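Local coordinates for mannan endo-1,4-beta-mannosidase (PDB 2C0H), which hydrolyses beta-1,4-mannosidic linkages at random within the backbones of mannans, galactomannans and glucomannans, at residues G23-W28 and R63-I68; S49-M54 and H103-F108; E69-P74 and V116-H121; D92-L97 and A146-N151; H98-H103 and E152-G157. The protein carries 3 engineered substitutions. All blocks are in the same frame, centred on the assembly; numbering follows the deposited sequence.

Contact 1 (G23-W28 and R63-I68); sequences GANQAW and RVWLHI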
# COMPACT_ATOMS: atom_id res chain seq x y z
N GLY A 23 11.16 5.89 2.66
CA GLY A 23 11.71 5.05 1.61
C GLY A 23 11.10 5.29 0.26
O GLY A 23 10.77 6.41 -0.08
N ALA A 24 10.93 4.19 -0.48
CA ALA A 24 10.52 4.28 -1.85
C ALA A 24 9.72 3.10 -2.31
O ALA A 24 9.81 2.01 -1.74
CB ALA A 24 11.74 4.43 -2.73
N ASN A 25 8.95 3.32 -3.35
CA ASN A 25 8.34 2.26 -4.14
C ASN A 25 9.39 1.69 -5.07
O ASN A 25 10.09 2.44 -5.73
CB ASN A 25 7.20 2.83 -4.99
CG ASN A 25 5.98 3.18 -4.20
OD1 ASN A 25 5.05 2.38 -4.12
ND2 ASN A 25 5.93 4.41 -3.67
N GLN A 26 9.46 0.36 -5.17
CA GLN A 26 10.34 -0.25 -6.19
C GLN A 26 9.81 0.15 -7.58
O GLN A 26 10.58 0.68 -8.38
CB GLN A 26 10.48 -1.77 -5.99
CG GLN A 26 11.57 -2.45 -6.84
CD GLN A 26 13.00 -2.29 -6.29
OE1 GLN A 26 13.26 -2.42 -5.10
NE2 GLN A 26 13.95 -2.03 -7.19
N ALA A 27 8.54 -0.02 -7.93
CA ALA A 27 7.55 -0.90 -7.31
C ALA A 27 7.66 -2.31 -7.93
O ALA A 27 6.98 -3.24 -7.49
CB ALA A 27 6.16 -0.35 -7.54
N TRP A 28 8.50 -2.46 -8.96
CA TRP A 28 8.76 -3.74 -9.62
C TRP A 28 10.14 -3.73 -10.29
O TRP A 28 10.77 -2.67 -10.41
CB TRP A 28 7.68 -4.01 -10.69
CG TRP A 28 7.54 -2.92 -11.71
CD1 TRP A 28 8.34 -2.72 -12.80
CD2 TRP A 28 6.57 -1.86 -11.74
NE1 TRP A 28 7.95 -1.61 -13.48
CE2 TRP A 28 6.86 -1.06 -12.87
CE3 TRP A 28 5.47 -1.52 -10.94
CZ2 TRP A 28 6.10 0.05 -13.20
CZ3 TRP A 28 4.73 -0.41 -11.26
CH2 TRP A 28 5.04 0.36 -12.38
N ARG A 63 8.22 -0.47 -0.81
CA ARG A 63 6.93 -1.02 -1.27
C ARG A 63 7.16 -1.73 -2.61
O ARG A 63 7.72 -1.15 -3.56
CB ARG A 63 5.89 0.10 -1.39
CG ARG A 63 4.50 -0.27 -1.94
CD ARG A 63 3.53 0.93 -1.76
NE ARG A 63 2.15 0.71 -2.22
CZ ARG A 63 1.56 1.27 -3.27
NH1 ARG A 63 2.21 2.10 -4.08
NH2 ARG A 63 0.29 0.99 -3.54
N VAL A 64 6.71 -2.97 -2.70
CA VAL A 64 6.87 -3.78 -3.91
C VAL A 64 5.55 -4.43 -4.30
O VAL A 64 4.81 -4.86 -3.43
CB VAL A 64 7.97 -4.84 -3.73
CG1 VAL A 64 7.59 -5.89 -2.73
CG2 VAL A 64 8.34 -5.49 -5.05
N TRP A 65 5.25 -4.48 -5.59
CA TRP A 65 3.99 -5.05 -6.09
C TRP A 65 4.16 -6.53 -6.43
O TRP A 65 5.15 -6.94 -7.04
CB TRP A 65 3.49 -4.27 -7.32
CG TRP A 65 3.07 -2.82 -7.07
CD1 TRP A 65 3.25 -2.07 -5.92
CD2 TRP A 65 2.44 -1.96 -8.00
NE1 TRP A 65 2.75 -0.81 -6.10
CE2 TRP A 65 2.26 -0.70 -7.37
CE3 TRP A 65 2.01 -2.12 -9.32
CZ2 TRP A 65 1.65 0.38 -8.03
CZ3 TRP A 65 1.40 -1.05 -9.97
CH2 TRP A 65 1.23 0.18 -9.32
N LEU A 66 3.17 -7.34 -6.04
CA LEU A 66 3.24 -8.79 -6.11
C LEU A 66 2.37 -9.38 -7.26
O LEU A 66 2.87 -9.57 -8.37
CB LEU A 66 2.88 -9.40 -4.74
CG LEU A 66 3.18 -10.90 -4.56
CD1 LEU A 66 4.66 -11.19 -4.51
CD2 LEU A 66 2.54 -11.42 -3.28
N HIS A 67 1.08 -9.62 -7.05
CA HIS A 67 0.26 -10.27 -8.11
C HIS A 67 -0.15 -9.34 -9.25
O HIS A 67 -0.18 -9.78 -10.40
CB HIS A 67 -1.03 -10.88 -7.55
CG HIS A 67 -0.85 -11.74 -6.35
ND1 HIS A 67 0.06 -12.77 -6.28
CD2 HIS A 67 -1.55 -11.78 -5.19
CE1 HIS A 67 -0.06 -13.38 -5.11
NE2 HIS A 67 -1.04 -12.80 -4.44
N ILE A 68 -0.52 -8.10 -8.91
CA ILE A 68 -0.97 -7.04 -9.83
C ILE A 68 -2.36 -7.34 -10.41
O ILE A 68 -3.37 -6.89 -9.84
CB ILE A 68 0.12 -6.70 -10.86
CG1 ILE A 68 1.40 -6.34 -10.08
CG2 ILE A 68 -0.35 -5.57 -11.76
CD1 ILE A 68 2.52 -5.66 -10.89
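Arg-63 NH1 has two partners: it donates to Asn-25 OD1 across the contact at 2.9 Å, and it forms a salt bridge with Glu-294, the probable nucleophile. The setting is the (beta/alpha)8 barrel, in which strands 17-25 and 61-68 run parallel as the two strands of a beta-alpha-beta unit. The arginine is extended from CG to NE, with CG anti to the backbone N (chi1 176°), and runs alongside Asn-25 in the same direction. OD1 meets the edge of the guanidinium, although the amide plane stands almost perpendicular to it (86°). NH2 turns to Asp-159 and Asn-162, and together these bonds hold the flat group against rotation. Asn-25 is itself positioned through ND2 by the carbonyls of Thr-322 and Gly-293.

Along the backbone Arg-63 O accepts from Gln-26 N at 2.8 Å. After the cis peptide that follows Gln-26, Ala-27 O takes the N-H of Trp-65. This tryptophan, probably a substrate-binding residue, has two groups over one face of its ring. Ala-27 CB makes a CH-pi contact, 3.7 Å from the centroid of the five-membered ring, while Trp-28 CZ3 lies 3.6 Å from Trp-65 CZ3, with the ring planes 59° apart.

Contact 2 (S49-M54 and H103-F108); sequences STLSDM and HNILIF. Unlike the reference sequence in segment 49-54: Met-54 (reference Ile).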
# COMPACT_ATOMS: atom_id res chain seq x y z
N SER A 49 20.75 -4.10 -5.26
CA SER A 49 21.41 -2.81 -5.40
C SER A 49 20.51 -1.68 -4.87
O SER A 49 21.01 -0.71 -4.31
CB SER A 49 21.83 -2.54 -6.85
OG SER A 49 20.74 -2.42 -7.71
N THR A 50 19.19 -1.82 -5.04
CA THR A 50 18.24 -0.84 -4.52
C THR A 50 18.31 -0.80 -2.99
O THR A 50 18.31 0.28 -2.39
CB THR A 50 16.78 -1.12 -4.99
OG1 THR A 50 16.71 -1.00 -6.42
CG2 THR A 50 15.80 -0.17 -4.37
N LEU A 51 18.34 -1.97 -2.37
CA LEU A 51 18.48 -2.07 -0.91
C LEU A 51 19.78 -1.42 -0.40
O LEU A 51 19.77 -0.74 0.61
CB LEU A 51 18.44 -3.52 -0.44
CG LEU A 51 17.14 -4.29 -0.62
CD1 LEU A 51 17.40 -5.75 -0.30
CD2 LEU A 51 16.03 -3.72 0.27
N SER A 52 20.88 -1.67 -1.11
CA SER A 52 22.18 -1.11 -0.73
C SER A 52 22.15 0.41 -0.79
O SER A 52 22.59 1.08 0.17
CB SER A 52 23.29 -1.64 -1.66
OG SER A 52 24.55 -1.08 -1.30
N ASP A 53 21.66 0.95 -1.90
CA ASP A 53 21.50 2.40 -2.11
C ASP A 53 20.69 3.02 -0.97
O ASP A 53 21.06 4.04 -0.40
CB ASP A 53 20.76 2.71 -3.42
CG ASP A 53 21.61 2.49 -4.67
OD1 ASP A 53 22.81 2.16 -4.56
OD2 ASP A 53 21.04 2.64 -5.79
N MET A 54 19.56 2.39 -0.65
CA MET A 54 18.67 2.93 0.36
C MET A 54 19.27 2.92 1.75
O MET A 54 19.19 3.92 2.44
CB MET A 54 17.32 2.22 0.33
CG MET A 54 16.52 2.60 -0.88
SD MET A 54 14.94 1.77 -0.92
CE MET A 54 14.34 2.18 0.73
N HIS A 103 20.20 -5.49 5.28
CA HIS A 103 20.30 -4.02 5.10
C HIS A 103 19.38 -3.19 6.03
O HIS A 103 19.20 -1.98 5.82
CB HIS A 103 20.01 -3.66 3.64
CG HIS A 103 21.03 -4.16 2.67
ND1 HIS A 103 22.19 -3.46 2.40
CD2 HIS A 103 21.09 -5.28 1.92
CE1 HIS A 103 22.91 -4.13 1.51
NE2 HIS A 103 22.26 -5.24 1.20
N ASN A 104 18.78 -3.83 7.03
CA ASN A 104 17.81 -3.21 7.95
C ASN A 104 16.64 -2.46 7.27
O ASN A 104 16.29 -1.35 7.66
CB ASN A 104 18.52 -2.27 8.94
CG ASN A 104 19.15 -3.00 10.10
OD1 ASN A 104 18.55 -3.89 10.70
ND2 ASN A 104 20.38 -2.62 10.43
N ILE A 105 16.04 -3.09 6.27
CA ILE A 105 14.92 -2.49 5.53
C ILE A 105 13.67 -3.37 5.66
O ILE A 105 13.77 -4.59 5.58
CB ILE A 105 15.32 -2.29 4.06
CG1 ILE A 105 16.32 -1.12 3.99
CG2 ILE A 105 14.12 -2.02 3.20
CD1 ILE A 105 16.94 -0.92 2.63
N LEU A 106 12.53 -2.72 5.91
CA LEU A 106 11.21 -3.39 5.97
C LEU A 106 10.54 -3.38 4.60
O LEU A 106 10.48 -2.35 3.91
CB LEU A 106 10.30 -2.67 6.95
CG LEU A 106 10.68 -2.71 8.43
CD1 LEU A 106 9.84 -1.71 9.20
CD2 LEU A 106 10.51 -4.13 9.01
N ILE A 107 9.95 -4.52 4.24
CA ILE A 107 9.26 -4.66 2.97
C ILE A 107 7.74 -4.66 3.14
O ILE A 107 7.20 -5.37 4.01
CB ILE A 107 9.71 -5.99 2.26
CG1 ILE A 107 11.23 -6.06 2.10
CG2 ILE A 107 9.00 -6.19 0.93
CD1 ILE A 107 11.86 -4.88 1.38
N PHE A 108 7.06 -3.91 2.28
CA PHE A 108 5.59 -3.93 2.19
C PHE A 108 5.19 -4.48 0.83
O PHE A 108 5.52 -3.89 -0.20
CB PHE A 108 5.02 -2.53 2.43
CG PHE A 108 5.25 -2.05 3.83
CD1 PHE A 108 4.28 -2.23 4.80
CD2 PHE A 108 6.47 -1.48 4.18
CE1 PHE A 108 4.51 -1.83 6.10
CE2 PHE A 108 6.70 -1.09 5.50
CZ PHE A 108 5.70 -1.23 6.44
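His-103 turns one face of its imidazole to helix 40-56, lying against Leu-51 CB and the backbone of Ser-52. Leu-51 CB is 4.0 Å from His-103 CD2, and Ser-52 CA is 3.8 Å from His-103 CE1. Both ring nitrogens are bonded to the same helix, NE2 to Glu-48 and ND1 to Gln-55, so the ring is held flat on the helix surface and its rotation is fixed at two points. CG of His-103 stands anti to its carbonyl carbon (chi1 -67°), on the side of the helix.

Deeper in, Leu-51 and Ile-105 cross obliquely. Leu-51 CD2 faces two branches of the isoleucine, 3.8 Å from Ile-105 CD1 and 3.9 Å from Ile-105 CG2. The tip of Ile-105 also reaches backbone, with CD1 at 3.5 Å from Leu-51 O, and it meets Met-54 CB at 3.9 Å; Met-54 differs from the reference sequence. Further along the strand, Ile-107 makes a looser approach to Leu-51 and also touches Tyr-96, Leu-97 and Ala-100 of helix 89-102.

Between the histidine and the isoleucine, Asn-104, with positive phi, is the C-prime residue of a Schellman motif that closes helix 89-102. A helix of the outer layer packing on the turn that leads into an inner strand, here strand 106-113, is characteristic of the (beta/alpha)8 barrel.

Contact 3 (E69-P74 and V116-H121); sequences EGESTP and VKQSTH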
# COMPACT_ATOMS: atom_id res chain seq x y z
N GLU A 69 -2.44 -8.07 -11.51
CA GLU A 69 -3.73 -8.51 -12.06
C GLU A 69 -3.74 -10.02 -12.29
O GLU A 69 -4.53 -10.52 -13.09
CB GLU A 69 -4.04 -7.81 -13.40
CG GLU A 69 -4.49 -6.36 -13.33
CD GLU A 69 -4.85 -5.82 -14.72
OE1 GLU A 69 -6.03 -5.52 -14.97
OE2 GLU A 69 -3.95 -5.72 -15.58
N GLY A 70 -2.83 -10.73 -11.64
CA GLY A 70 -2.75 -12.19 -11.73
C GLY A 70 -2.06 -12.73 -12.96
O GLY A 70 -2.33 -13.86 -13.36
N GLU A 71 -1.16 -11.95 -13.55
CA GLU A 71 -0.39 -12.40 -14.73
C GLU A 71 0.42 -13.70 -14.54
O GLU A 71 0.42 -14.56 -15.43
CB GLU A 71 0.57 -11.28 -15.19
CG GLU A 71 -0.10 -10.04 -15.79
CD GLU A 71 -0.39 -8.90 -14.81
OE1 GLU A 71 -0.31 -7.72 -15.24
OE2 GLU A 71 -0.72 -9.16 -13.64
N SER A 72 1.13 -13.83 -13.41
CA SER A 72 1.99 -15.00 -13.14
C SER A 72 1.70 -15.70 -11.81
O SER A 72 1.97 -16.89 -11.68
CB SER A 72 3.49 -14.65 -13.26
OG SER A 72 3.92 -13.78 -12.23
N THR A 73 1.16 -14.97 -10.83
CA THR A 73 0.78 -15.52 -9.53
C THR A 73 -0.53 -14.83 -9.07
O THR A 73 -0.81 -13.71 -9.46
CB THR A 73 1.87 -15.30 -8.45
OG1 THR A 73 1.96 -13.91 -8.11
CG2 THR A 73 3.26 -15.81 -8.91
N PRO A 74 -1.38 -15.52 -8.29
CA PRO A 74 -1.32 -16.92 -7.92
C PRO A 74 -1.75 -17.81 -9.09
O PRO A 74 -1.87 -17.31 -10.21
CB PRO A 74 -2.34 -16.99 -6.77
CG PRO A 74 -3.34 -16.00 -7.11
CD PRO A 74 -2.57 -14.85 -7.73
N VAL A 116 -4.84 0.33 -13.68
CA VAL A 116 -4.79 0.02 -15.10
C VAL A 116 -5.52 -1.29 -15.32
O VAL A 116 -5.52 -2.16 -14.45
CB VAL A 116 -3.34 -0.03 -15.62
CG1 VAL A 116 -2.60 -1.27 -15.14
CG2 VAL A 116 -3.32 0.09 -17.16
N LYS A 117 -6.18 -1.39 -16.46
CA LYS A 117 -6.95 -2.55 -16.84
C LYS A 117 -6.30 -3.12 -18.11
O LYS A 117 -6.38 -2.51 -19.17
CB LYS A 117 -8.39 -2.12 -17.11
CG LYS A 117 -9.37 -3.23 -17.43
CD LYS A 117 -10.77 -2.67 -17.63
CE LYS A 117 -11.80 -3.78 -17.88
NZ LYS A 117 -11.73 -4.32 -19.26
N GLN A 118 -5.63 -4.28 -17.97
CA GLN A 118 -4.94 -4.94 -19.09
C GLN A 118 -5.54 -6.33 -19.38
O GLN A 118 -6.65 -6.62 -18.93
CB GLN A 118 -3.44 -4.99 -18.82
CG GLN A 118 -2.88 -3.64 -18.39
CD GLN A 118 -1.38 -3.55 -18.51
OE1 GLN A 118 -0.64 -4.20 -17.77
NE2 GLN A 118 -0.91 -2.71 -19.43
N SER A 119 -4.82 -7.16 -20.13
CA SER A 119 -5.40 -8.37 -20.73
C SER A 119 -5.76 -9.51 -19.78
O SER A 119 -6.56 -10.38 -20.15
CB SER A 119 -4.49 -8.91 -21.84
OG SER A 119 -3.26 -9.38 -21.33
N THR A 120 -5.19 -9.52 -18.58
CA THR A 120 -5.59 -10.54 -17.60
C THR A 120 -6.52 -9.96 -16.54
O THR A 120 -6.72 -10.58 -15.49
CB THR A 120 -4.38 -11.24 -16.94
OG1 THR A 120 -3.70 -10.34 -16.05
CG2 THR A 120 -3.40 -11.73 -17.99
N HIS A 121 -7.12 -8.80 -16.80
CA HIS A 121 -8.00 -8.16 -15.80
C HIS A 121 -9.14 -9.06 -15.36
O HIS A 121 -9.58 -8.97 -14.22
CB HIS A 121 -8.59 -6.83 -16.25
CG HIS A 121 -9.37 -6.15 -15.17
ND1 HIS A 121 -8.76 -5.59 -14.07
CD2 HIS A 121 -10.70 -6.01 -14.97
CE1 HIS A 121 -9.67 -5.11 -13.26
NE2 HIS A 121 -10.86 -5.35 -13.77
O HOH W 1 -2.99 -8.16 -17.03
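Glu-69 reaches from its own loop into the loop 116-121, and its side chain meets that loop at CB and again at the carboxylate. CB lies 3.7 Å from Thr-120 OG1. CG is anti to the carbonyl carbon (chi1 -76°), and the chain is extended beyond it, bringing the carboxylate to the backbone of Gln-118. OE1 is gripped by two donors on different lone pairs: His-121 ND1 comes to the anti side at 2.9 Å, close to the plane of its ring, and Gln-118 N to the syn side at 3.3 Å. The same N-H is shared with OE2, again on the syn side, so that one backbone amide spans the whole carboxylate.

OE2 also accepts a bond of 3.0 Å from a water that takes the N-H of Thr-120. Within its own loop, Glu-71 OE2 accepts from Glu-69 N at 2.9 Å, a second-shell bond that helps to fix the backbone from which the side chain springs. The imidazole is tied at its far nitrogen as well, NE2 bonding to Tyr-196. An alanine in place of Glu-69 would probably leave Gln-118 N and His-121 ND1 without their acceptor and the imidazole freer to turn.

This His-carboxylate hydrogen bond joins two of the loops that follow strands 61-68 and 106-113, on the C-terminal rim of the (beta/alpha)8 barrel where the substrate cleft of glycoside hydrolase family 5 lies.

Contact 4 (D92-L97 and A146-N151); sequences DMRAYL and ANALKN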
# COMPACT_ATOMS: atom_id res chain seq x y z
N ASP A 92 11.09 -17.55 -2.88
CA ASP A 92 11.52 -16.28 -3.54
C ASP A 92 11.26 -15.07 -2.62
O ASP A 92 12.12 -14.21 -2.45
CB ASP A 92 10.78 -16.04 -4.86
CG ASP A 92 11.42 -16.75 -6.06
OD1 ASP A 92 12.39 -17.52 -5.93
OD2 ASP A 92 10.91 -16.49 -7.16
N MET A 93 10.06 -14.99 -2.05
CA MET A 93 9.74 -13.88 -1.15
C MET A 93 10.66 -13.91 0.09
O MET A 93 11.13 -12.87 0.55
CB MET A 93 8.25 -13.91 -0.75
CG MET A 93 7.28 -13.60 -1.91
SD MET A 93 5.52 -13.88 -1.54
CE MET A 93 5.15 -12.35 -0.67
N ARG A 94 10.94 -15.10 0.63
CA ARG A 94 11.80 -15.25 1.79
C ARG A 94 13.24 -14.85 1.48
O ARG A 94 13.89 -14.25 2.31
CB ARG A 94 11.75 -16.68 2.35
CG ARG A 94 12.05 -16.76 3.82
CD ARG A 94 12.13 -18.18 4.31
NE ARG A 94 10.85 -18.88 4.31
CZ ARG A 94 9.89 -18.72 5.22
NH1 ARG A 94 10.01 -17.83 6.20
NH2 ARG A 94 8.77 -19.44 5.14
N ALA A 95 13.73 -15.17 0.28
CA ALA A 95 15.11 -14.80 -0.09
C ALA A 95 15.25 -13.29 -0.12
O ALA A 95 16.26 -12.75 0.33
CB ALA A 95 15.51 -15.39 -1.42
N TYR A 96 14.24 -12.62 -0.68
CA TYR A 96 14.22 -11.15 -0.73
C TYR A 96 14.16 -10.57 0.67
O TYR A 96 14.87 -9.64 1.00
CB TYR A 96 13.05 -10.63 -1.59
CG TYR A 96 12.96 -9.12 -1.71
CD1 TYR A 96 14.09 -8.36 -2.03
CD2 TYR A 96 11.75 -8.45 -1.57
CE1 TYR A 96 13.99 -6.97 -2.16
CE2 TYR A 96 11.66 -7.07 -1.70
CZ TYR A 96 12.79 -6.33 -2.00
OH TYR A 96 12.68 -4.95 -2.14
N LEU A 97 13.29 -11.13 1.51
CA LEU A 97 13.21 -10.68 2.90
C LEU A 97 14.55 -10.84 3.65
O LEU A 97 14.90 -9.99 4.46
CB LEU A 97 12.05 -11.37 3.63
CG LEU A 97 10.65 -10.92 3.18
CD1 LEU A 97 9.62 -11.93 3.69
CD2 LEU A 97 10.30 -9.51 3.65
N ALA A 146 0.76 -15.48 4.05
CA ALA A 146 0.87 -14.65 5.25
C ALA A 146 1.34 -15.49 6.44
O ALA A 146 2.12 -15.03 7.26
CB ALA A 146 -0.44 -13.98 5.55
N ASN A 147 0.88 -16.73 6.52
CA ASN A 147 1.31 -17.60 7.62
C ASN A 147 2.79 -17.98 7.52
O ASN A 147 3.52 -17.99 8.52
CB ASN A 147 0.43 -18.85 7.64
CG ASN A 147 0.53 -19.60 8.95
OD1 ASN A 147 0.29 -19.03 10.02
ND2 ASN A 147 0.88 -20.87 8.87
N ALA A 148 3.26 -18.27 6.32
CA ALA A 148 4.62 -18.72 6.10
C ALA A 148 5.66 -17.62 6.38
O ALA A 148 6.76 -17.92 6.83
CB ALA A 148 4.79 -19.21 4.67
N LEU A 149 5.31 -16.38 6.09
CA LEU A 149 6.25 -15.25 6.18
C LEU A 149 6.18 -14.40 7.45
O LEU A 149 6.99 -13.49 7.64
CB LEU A 149 6.06 -14.34 4.96
CG LEU A 149 6.32 -15.05 3.64
CD1 LEU A 149 5.93 -14.16 2.48
CD2 LEU A 149 7.77 -15.48 3.51
N LYS A 150 5.24 -14.70 8.34
CA LYS A 150 4.99 -13.84 9.49
C LYS A 150 6.14 -13.69 10.50
O LYS A 150 6.17 -12.72 11.24
CB LYS A 150 3.73 -14.28 10.23
CG LYS A 150 3.81 -15.62 10.86
CD LYS A 150 2.47 -15.99 11.43
CE LYS A 150 2.49 -17.38 11.95
NZ LYS A 150 1.15 -17.74 12.52
N ASN A 151 7.07 -14.64 10.53
CA ASN A 151 8.20 -14.54 11.47
C ASN A 151 9.45 -13.93 10.84
O ASN A 151 10.51 -13.87 11.48
CB ASN A 151 8.50 -15.91 12.09
CG ASN A 151 7.34 -16.46 12.91
OD1 ASN A 151 6.71 -15.73 13.68
ND2 ASN A 151 7.06 -17.75 12.76
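Met-93, Arg-94 and Leu-97 pack against Ala-148 and Leu-149 in a helix-helix contact of the outer layer of the (beta/alpha)8 barrel, between helix 89-102 and the last turn of helix 131-149. Leu-149 supplies the apolar part. Its CG is anti to the carbonyl carbon (chi1 -61°), and the two methyls divide between neighbours one turn apart: CD1 touches Met-93 CE at 3.7 Å, while CD2 meets Leu-97 CD1 at 4.0 Å. Met-93 and Leu-97 both cross the leucine at about a right angle. On the inner side, Met-93 and Leu-97 go on to strand 106-113, touching Phe-109 and Ile-107 respectively.

Toward solvent the contact becomes polar. The chain of Arg-94 bends at chi3, and its guanidinium meets the carbonyl of Ala-148 edge-on, NH2 donating to Ala-148 O at 3.0 Å. The donor stands 53° out of the carbonyl plane. A weak second bond comes from NH1. A carbonyl in the last turn of a helix would be expected to favour such a cation, and NH1 has a further partner in Glu-152, with which it forms a salt bridge. The leucine joins the two chemistries, for its CD2 methyl sits 4.1 Å above the guanidinium plane of Arg-94, over its centre.

Contact 5 (H98-H103 and E152-G157); sequences HAAQRH and EKALGG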
# COMPACT_ATOMS: atom_id res chain seq x y z
N HIS A 98 15.30 -11.92 3.38
CA HIS A 98 16.61 -12.13 4.03
C HIS A 98 17.60 -11.08 3.55
O HIS A 98 18.37 -10.58 4.35
CB HIS A 98 17.17 -13.52 3.76
CG HIS A 98 16.46 -14.63 4.47
ND1 HIS A 98 15.59 -14.42 5.52
CD2 HIS A 98 16.52 -15.97 4.29
CE1 HIS A 98 15.13 -15.59 5.94
NE2 HIS A 98 15.68 -16.54 5.21
N ALA A 99 17.57 -10.75 2.26
CA ALA A 99 18.41 -9.66 1.74
C ALA A 99 18.07 -8.31 2.38
O ALA A 99 18.97 -7.55 2.75
CB ALA A 99 18.27 -9.59 0.22
N ALA A 100 16.78 -8.02 2.52
CA ALA A 100 16.33 -6.77 3.14
C ALA A 100 16.79 -6.70 4.60
O ALA A 100 17.27 -5.67 5.07
CB ALA A 100 14.81 -6.65 3.05
N GLN A 101 16.70 -7.82 5.32
CA GLN A 101 17.10 -7.89 6.72
C GLN A 101 18.58 -7.53 6.89
O GLN A 101 18.93 -6.83 7.82
CB GLN A 101 16.84 -9.29 7.29
CG GLN A 101 17.04 -9.38 8.77
CD GLN A 101 16.72 -10.74 9.34
OE1 GLN A 101 15.99 -11.53 8.73
NE2 GLN A 101 17.26 -11.03 10.51
N ARG A 102 19.41 -7.99 5.96
CA ARG A 102 20.85 -7.73 6.00
C ARG A 102 21.14 -6.23 5.86
O ARG A 102 22.22 -5.77 6.29
CB ARG A 102 21.59 -8.53 4.91
CG ARG A 102 21.68 -10.03 5.19
CD ARG A 102 22.63 -10.77 4.26
NE ARG A 102 22.13 -10.90 2.90
CZ ARG A 102 21.37 -11.90 2.44
NH1 ARG A 102 20.99 -12.89 3.23
NH2 ARG A 102 20.98 -11.89 1.18
N HIS A 103 20.20 -5.49 5.28
CA HIS A 103 20.30 -4.02 5.10
C HIS A 103 19.38 -3.19 6.03
O HIS A 103 19.20 -1.98 5.82
CB HIS A 103 20.01 -3.66 3.64
CG HIS A 103 21.03 -4.16 2.67
ND1 HIS A 103 22.19 -3.46 2.40
CD2 HIS A 103 21.09 -5.28 1.92
CE1 HIS A 103 22.91 -4.13 1.51
NE2 HIS A 103 22.26 -5.24 1.20
N GLU A 152 9.35 -13.46 9.60
CA GLU A 152 10.48 -12.80 8.96
C GLU A 152 10.59 -11.38 9.47
O GLU A 152 9.65 -10.60 9.37
CB GLU A 152 10.31 -12.79 7.44
CG GLU A 152 10.49 -14.16 6.81
CD GLU A 152 11.91 -14.70 6.97
OE1 GLU A 152 12.85 -13.88 7.15
OE2 GLU A 152 12.10 -15.94 6.93
N LYS A 153 11.76 -11.04 10.02
CA LYS A 153 11.95 -9.74 10.64
C LYS A 153 11.85 -8.57 9.65
O LYS A 153 11.49 -7.47 10.05
CB LYS A 153 13.27 -9.66 11.39
CG LYS A 153 13.26 -10.35 12.75
CD LYS A 153 14.67 -10.52 13.35
CE LYS A 153 15.54 -9.31 13.12
NZ LYS A 153 16.76 -9.34 13.97
N ALA A 154 12.15 -8.81 8.38
CA ALA A 154 12.04 -7.75 7.38
C ALA A 154 10.65 -7.56 6.78
O ALA A 154 10.45 -6.68 5.96
CB ALA A 154 13.06 -7.95 6.29
N LEU A 155 9.66 -8.37 7.17
CA LEU A 155 8.32 -8.17 6.65
C LEU A 155 7.61 -7.02 7.37
O LEU A 155 7.30 -7.11 8.56
CB LEU A 155 7.50 -9.46 6.75
CG LEU A 155 6.04 -9.31 6.30
CD1 LEU A 155 5.94 -9.02 4.80
CD2 LEU A 155 5.28 -10.56 6.66
N GLY A 156 7.43 -5.90 6.67
CA GLY A 156 6.70 -4.76 7.20
C GLY A 156 5.20 -4.96 7.22
O GLY A 156 4.55 -4.67 8.23
N GLY A 157 4.63 -5.42 6.11
CA GLY A 157 3.19 -5.61 6.03
C GLY A 157 2.67 -5.77 4.62
O GLY A 157 3.44 -6.07 3.69
O HOH W 2 13.54 -11.18 7.15
O HOH W 3 14.06 -13.04 10.07
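His-98 presents an edge of its ring to Glu-152, whose OE1 lies near the ring plane, 3.1 Å from His-98 CE1. Carboxylate and imidazole are turned 57° against each other, and the two side chains cross at about a right angle. A second flat group, the amide of Gln-101, passes obliquely by Lys-153, with NE2 3.6 Å from Lys-153 CE. Its other end is wet: Gln-101 OE1 accepts from a water at 2.8 Å, and that water takes the N-H of Lys-153 and also donates to Glu-152 OE1 at 3.3 Å. A second water accepts from Ala-154 N at 3.0 Å and lies 2.8 Å from Glu-152 OE1.

These amides belong to a type I turn, residues 152 to 155, which leads into strand 155-162 of the (beta/alpha)8 barrel, and helix 89-102 meets this turn partly through water. Glu-152 OE2 forms a salt bridge with Arg-94, one turn earlier on that helix. An alanine in place of Glu-152 would probably leave Arg-94 without its charged mate and the two waters short of an anchor.

Beside the waters the surfaces touch directly: Ala-154 CB is 3.9 Å from Ala-100 CB and 3.8 Å from Gln-101 N.

Contact 1 lies deepest, its centre about 9 Å from the chain centre, and pairs two barrel strands through buried charges and rings beside the probable catalytic site. The centres of contacts 2, 4 and 5 lie about 17 Å from the chain centre; 4 joins two outer helices, 2 and 5 a helix to the start of a strand. Contact 2 is mainly apolar, contact 4 mixes methyls with an arginine, and contact 5, partly buried, is bridged by water. Contacts 4 and 5 both use helix 89-102 and are tied by the Arg-94 to Glu-152 salt bridge; contacts 2 and 5 share His-103. Contact 3 is a partly buried, polar meeting of loops, linked to contact 1 through His-67.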